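Local coordinates for protein PKS (Streptomyces sp. CNQ431, PDB 5YDA) that probably selects and transfers acyl extender units, as the broadly selective acyltransferase domain of the splenocin polyketide synthase SpnD, at residues L81-S86 against V92-A97; A361-E366 against A385-E390. One frame throughout, in Å; residues are numbered along the deposited sequence.

Contact 1 of 2, residues L81-S86 against V92-A97; sequences LTVSAS and VEALRA
Val-83, on the strand 79-85, and the neighbouring pair Ala-94 and Leu-95, on the helix 88-97, make up this contact, a compact example of a branched strand residue packed against the helix that follows it. CG1 sits at the junction of the two helix residues: Val-83 CG1 is 3.7 Å from Ala-94 CB, 4.0 Å from the backbone N of Leu-95 and 4.1 Å from Leu-95 CD2. CG2 meets the leucine alone, where Val-83 CG2 is 4.1 Å from Leu-95 CG. The fork is set by chi1 of -61°, which puts CG1 anti to the carbonyl carbon and leaves CG2 between the backbone N and that carbon. Ala-94 points its methyl toward the strand, and the short side chain is consistent with the close approach, Val-83 CA to Ala-94 CA 6.1 Å. Leu-95 starts off to one side and then brings its branch in across the valine, the two side chains crossing at about a right angle. Beyond the pair, Leu-95 also packs on Leu-51 and Ala-52 of helix 43-56, and Val-83 on Leu-34 of the partner strand 32-38. No directional bond bridges the two segments, and the backbone of Val-83 spends its hydrogen bonding on Leu-34; strand and helix are therefore joined by dispersion and by the exclusion of water from the buried Val-83 and Leu-95.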
loop_
_atom_site.group_PDB
_atom_site.type_symbol
_atom_site.label_atom_id
_atom_site.label_comp_id
_atom_site.label_asym_id
_atom_site.label_seq_id
_atom_site.Cartn_x
_atom_site.Cartn_y
_atom_site.Cartn_z
ATOM N N LEU A 81 11.883 14.353 14.422
ATOM C CA LEU A 81 12.487 13.389 13.507
ATOM C C LEU A 81 12.849 12.132 14.291
ATOM O O LEU A 81 12.837 12.116 15.523
ATOM C CB LEU A 81 13.711 13.963 12.774
ATOM C CG LEU A 81 14.976 14.452 13.489
ATOM C CD1 LEU A 81 15.841 13.318 14.026
ATOM C CD2 LEU A 81 15.783 15.314 12.524
ATOM N N THR A 82 13.164 11.068 13.563
ATOM C CA THR A 82 13.581 9.823 14.182
ATOM C C THR A 82 14.742 9.253 13.395
ATOM O O THR A 82 14.948 9.591 12.229
ATOM C CB THR A 82 12.472 8.758 14.234
ATOM O OG1 THR A 82 12.109 8.379 12.897
ATOM C CG2 THR A 82 11.249 9.249 15.004
ATOM N N VAL A 83 15.501 8.380 14.059
ATOM C CA VAL A 83 16.434 7.476 13.406
ATOM C C VAL A 83 16.075 6.061 13.832
ATOM O O VAL A 83 15.431 5.853 14.861
ATOM C CB VAL A 83 17.907 7.801 13.746
ATOM C CG1 VAL A 83 18.256 9.205 13.278
ATOM C CG2 VAL A 83 18.158 7.654 15.247
ATOM N N SER A 84 16.459 5.094 13.007
ATOM C CA SER A 84 16.381 3.680 13.331
ATOM C C SER A 84 17.797 3.139 13.460
ATOM O O SER A 84 18.664 3.473 12.647
ATOM C CB SER A 84 15.645 2.895 12.240
ATOM O OG SER A 84 14.333 3.382 12.059
ATOM N N ALA A 85 18.026 2.290 14.462
ATOM C CA ALA A 85 19.366 1.772 14.686
ATOM C C ALA A 85 19.287 0.455 15.443
ATOM O O ALA A 85 18.405 0.265 16.283
ATOM C CB ALA A 85 20.225 2.773 15.465
ATOM N N SER A 86 20.205 -0.452 15.123
ATOM C CA SER A 86 20.392 -1.693 15.857
ATOM C C SER A 86 21.654 -1.667 16.710
ATOM O O SER A 86 22.012 -2.693 17.294
ATOM C CB SER A 86 20.438 -2.877 14.885
ATOM O OG SER A 86 19.227 -2.987 14.152
ATOM N N VAL A 92 24.497 6.974 16.052
ATOM C CA VAL A 92 25.335 8.168 15.967
ATOM C C VAL A 92 25.432 8.641 14.524
ATOM O O VAL A 92 25.190 9.816 14.219
ATOM C CB VAL A 92 26.729 7.891 16.562
ATOM C CG1 VAL A 92 27.721 8.952 16.100
ATOM C CG2 VAL A 92 26.668 7.835 18.086
ATOM N N GLU A 93 25.769 7.723 13.615
ATOM C CA GLU A 93 25.888 8.089 12.207
ATOM C C GLU A 93 24.577 8.643 11.661
ATOM O O GLU A 93 24.577 9.617 10.897
ATOM C CB GLU A 93 26.330 6.886 11.382
ATOM C CG GLU A 93 26.870 7.280 10.020
ATOM C CD GLU A 93 26.937 6.117 9.051
ATOM O OE1 GLU A 93 25.997 5.293 9.046
ATOM O OE2 GLU A 93 27.930 6.029 8.293
ATOM N N ALA A 94 23.447 8.047 12.051
ATOM C CA ALA A 94 22.172 8.483 11.494
ATOM C C ALA A 94 21.751 9.832 12.055
ATOM O O ALA A 94 21.100 10.611 11.354
ATOM C CB ALA A 94 21.089 7.435 11.748
ATOM N N LEU A 95 22.133 10.138 13.298
ATOM C CA LEU A 95 21.747 11.415 13.890
ATOM C C LEU A 95 22.499 12.589 13.267
ATOM O O LEU A 95 21.983 13.714 13.266
ATOM C CB LEU A 95 21.964 11.375 15.401
ATOM C CG LEU A 95 20.973 10.499 16.173
ATOM C CD1 LEU A 95 21.621 9.957 17.431
ATOM C CD2 LEU A 95 19.709 11.270 16.521
ATOM N N ARG A 96 23.705 12.359 12.735
ATOM C CA ARG A 96 24.407 13.419 12.006
ATOM C C ARG A 96 23.714 13.726 10.691
ATOM O O ARG A 96 23.393 14.885 10.397
ATOM C CB ARG A 96 25.853 13.023 11.724
ATOM C CG ARG A 96 26.598 12.539 12.912
ATOM C CD ARG A 96 27.151 13.692 13.696
ATOM N NE ARG A 96 27.847 13.189 14.868
ATOM C CZ ARG A 96 29.157 13.000 14.931
ATOM N NH1 ARG A 96 29.925 13.283 13.887
ATOM N NH2 ARG A 96 29.691 12.530 16.042
ATOM N N ALA A 97 23.505 12.694 9.871
ATOM C CA ALA A 97 22.807 12.841 8.605
ATOM C C ALA A 97 21.362 13.276 8.780
ATOM O O ALA A 97 20.724 13.646 7.788
ATOM C CB ALA A 97 22.858 11.518 7.842
#

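Contact 2 of 2, residues A361-E366 against A385-E390; sequences ALWERE and ARLDGE
Leu-387 lies over one face of the Trp-363 indole and Glu-390 approaches the same ring near its nitrogen. The leucine branch point makes a CH-pi contact: Leu-387 CG is 4.2 Å from the centroid of the five-membered ring, 22° off the normal, and shifted toward the rim. At the nitrogen, Glu-390 CB comes obliquely to 3.4 Å from Trp-363 NE1. The carboxylate oxygen Glu-390 OE1 lies in the indole plane at its edge, 3.5 Å from Trp-363 NE1, an approach that falls short of a hydrogen bond, with the carboxylate turned 78° from the ring.

With CG anti to the backbone N (chi1 177°), the indole extends from the helix toward 385-390. A turn after Leu-387 carries Glu-390 back to the ring, tied by the backbone hydrogen bond from Glu-390 N to Leu-387 O (2.7 Å) and including a cis peptide before Gly-389. Farther out, Pro-368 and Pro-392 touch Trp-363, while Leu-387 reaches Ile-359. Helices 355-366 and 378-387 thus pack side by side on one face of the sheet, where Leu-362 and Leu-387 both meet Leu-370; strand 369-372, helix 378-387 and the parallel strand 394-395 form a beta-alpha-beta crossover of the acyltransferase domain.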
loop_
_atom_site.group_PDB
_atom_site.type_symbol
_atom_site.label_atom_id
_atom_site.label_comp_id
_atom_site.label_asym_id
_atom_site.label_seq_id
_atom_site.Cartn_x
_atom_site.Cartn_y
_atom_site.Cartn_z
ATOM N N ALA A 361 -11.001 12.936 -3.303
ATOM C CA ALA A 361 -12.064 12.889 -2.300
ATOM C C ALA A 361 -11.507 12.543 -0.926
ATOM O O ALA A 361 -11.910 13.132 0.083
ATOM C CB ALA A 361 -13.130 11.874 -2.699
ATOM N N LEU A 362 -10.590 11.573 -0.873
ATOM C CA LEU A 362 -9.956 11.211 0.387
ATOM C C LEU A 362 -9.269 12.413 1.008
ATOM O O LEU A 362 -9.423 12.686 2.202
ATOM C CB LEU A 362 -8.950 10.096 0.136
ATOM C CG LEU A 362 -8.325 9.360 1.297
ATOM C CD1 LEU A 362 -9.194 8.143 1.560
ATOM C CD2 LEU A 362 -6.923 8.931 0.924
ATOM N N TRP A 363 -8.531 13.161 0.191
ATOM C CA TRP A 363 -7.741 14.277 0.688
ATOM C C TRP A 363 -8.627 15.424 1.148
ATOM O O TRP A 363 -8.319 16.103 2.131
ATOM C CB TRP A 363 -6.793 14.752 -0.411
ATOM C CG TRP A 363 -6.005 15.946 -0.007
ATOM C CD1 TRP A 363 -6.217 17.250 -0.378
ATOM C CD2 TRP A 363 -4.879 15.952 0.868
ATOM N NE1 TRP A 363 -5.279 18.060 0.212
ATOM C CE2 TRP A 363 -4.446 17.288 0.980
ATOM C CE3 TRP A 363 -4.199 14.957 1.572
ATOM C CZ2 TRP A 363 -3.359 17.651 1.764
ATOM C CZ3 TRP A 363 -3.126 15.313 2.341
ATOM C CH2 TRP A 363 -2.713 16.648 2.438
ATOM N N GLU A 364 -9.722 15.662 0.435
ATOM C CA GLU A 364 -10.518 16.850 0.696
ATOM C C GLU A 364 -11.271 16.740 2.016
ATOM O O GLU A 364 -11.503 17.754 2.678
ATOM C CB GLU A 364 -11.472 17.088 -0.471
ATOM C CG GLU A 364 -11.890 18.530 -0.620
ATOM C CD GLU A 364 -13.289 18.776 -0.097
ATOM O OE1 GLU A 364 -14.193 17.988 -0.458
ATOM O OE2 GLU A 364 -13.484 19.748 0.675
ATOM N N ARG A 365 -11.641 15.528 2.432
ATOM C CA ARG A 365 -12.310 15.404 3.721
ATOM C C ARG A 365 -11.315 15.397 4.870
ATOM O O ARG A 365 -11.486 16.132 5.847
ATOM C CB ARG A 365 -13.176 14.147 3.769
ATOM C CG ARG A 365 -14.410 14.335 4.627
ATOM C CD ARG A 365 -15.362 13.172 4.518
ATOM N NE ARG A 365 -14.854 11.980 5.193
ATOM C CZ ARG A 365 -15.456 10.794 5.131
ATOM N NH1 ARG A 365 -16.575 10.657 4.421
ATOM N NH2 ARG A 365 -14.945 9.748 5.772
ATOM N N GLU A 366 -10.258 14.587 4.767
ATOM C CA GLU A 366 -9.389 14.322 5.911
ATOM C C GLU A 366 -8.047 15.049 5.865
ATOM O O GLU A 366 -7.458 15.284 6.926
ATOM C CB GLU A 366 -9.118 12.811 6.037
ATOM C CG GLU A 366 -10.342 11.899 5.878
ATOM C CD GLU A 366 -11.223 11.867 7.126
ATOM O OE1 GLU A 366 -12.284 11.204 7.094
ATOM O OE2 GLU A 366 -10.855 12.497 8.140
ATOM N N ALA A 385 1.089 13.288 -7.659
ATOM C CA ALA A 385 0.721 13.950 -8.908
ATOM C C ALA A 385 -0.653 14.601 -8.803
ATOM O O ALA A 385 -0.834 15.751 -9.214
ATOM C CB ALA A 385 0.749 12.951 -10.071
ATOM N N ARG A 386 -1.634 13.888 -8.242
ATOM C CA ARG A 386 -2.982 14.441 -8.169
ATOM C C ARG A 386 -3.094 15.553 -7.130
ATOM O O ARG A 386 -3.907 16.467 -7.294
ATOM C CB ARG A 386 -3.992 13.334 -7.847
ATOM C CG ARG A 386 -5.440 13.821 -7.765
ATOM C CD ARG A 386 -5.871 14.530 -9.073
ATOM N NE ARG A 386 -7.285 14.892 -9.047
ATOM C CZ ARG A 386 -7.773 15.967 -8.423
ATOM N NH1 ARG A 386 -6.959 16.797 -7.770
ATOM N NH2 ARG A 386 -9.079 16.216 -8.440
ATOM N N LEU A 387 -2.312 15.488 -6.055
ATOM C CA LEU A 387 -2.458 16.374 -4.908
ATOM C C LEU A 387 -1.419 17.491 -4.888
ATOM O O LEU A 387 -1.288 18.184 -3.881
ATOM C CB LEU A 387 -2.366 15.572 -3.609
ATOM C CG LEU A 387 -3.625 15.020 -2.947
ATOM C CD1 LEU A 387 -4.787 14.974 -3.895
ATOM C CD2 LEU A 387 -3.360 13.653 -2.343
ATOM N N ASP A 388 -0.644 17.639 -5.952
ATOM C CA ASP A 388 0.259 18.776 -6.123
ATOM C C ASP A 388 -0.548 20.080 -6.087
ATOM O O ASP A 388 -1.623 20.132 -6.690
ATOM C CB ASP A 388 0.984 18.621 -7.469
ATOM C CG ASP A 388 2.104 19.614 -7.659
ATOM O OD1 ASP A 388 1.816 20.750 -8.116
ATOM O OD2 ASP A 388 3.272 19.235 -7.378
ATOM N N GLY A 389 -0.132 21.114 -5.363
ATOM C CA GLY A 389 0.803 21.067 -4.275
ATOM C C GLY A 389 -0.038 21.444 -3.061
ATOM O O GLY A 389 -0.078 22.591 -2.617
ATOM N N GLU A 390 -0.777 20.456 -2.575
ATOM C CA GLU A 390 -1.415 20.508 -1.274
ATOM C C GLU A 390 -0.452 20.096 -0.162
ATOM O O GLU A 390 -0.841 20.087 1.008
ATOM C CB GLU A 390 -2.637 19.593 -1.276
ATOM C CG GLU A 390 -3.641 19.944 -2.366
ATOM C CD GLU A 390 -4.404 21.221 -2.065
ATOM O OE1 GLU A 390 -4.910 21.362 -0.928
ATOM O OE2 GLU A 390 -4.490 22.084 -2.967
#

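Both contacts are largely buried, yet they belong to separate parts of the chain, their centres 31 Å apart and nearest atoms about 19 Å apart. Contact 1 sits far from the chain's centre, largely in the CurL-like part of the chain, and joins a strand of a two-stranded antiparallel sheet to a helix close behind it in sequence. Contact 2, nearer the middle, pairs two helices beside the mixed sheet of the acyltransferase region, with a strand between them in the chain. Their chemistry differs accordingly: the side chains that meet in the first are all aliphatic, whereas the second adds an aromatic ring and, at its exposed side, a carboxylate.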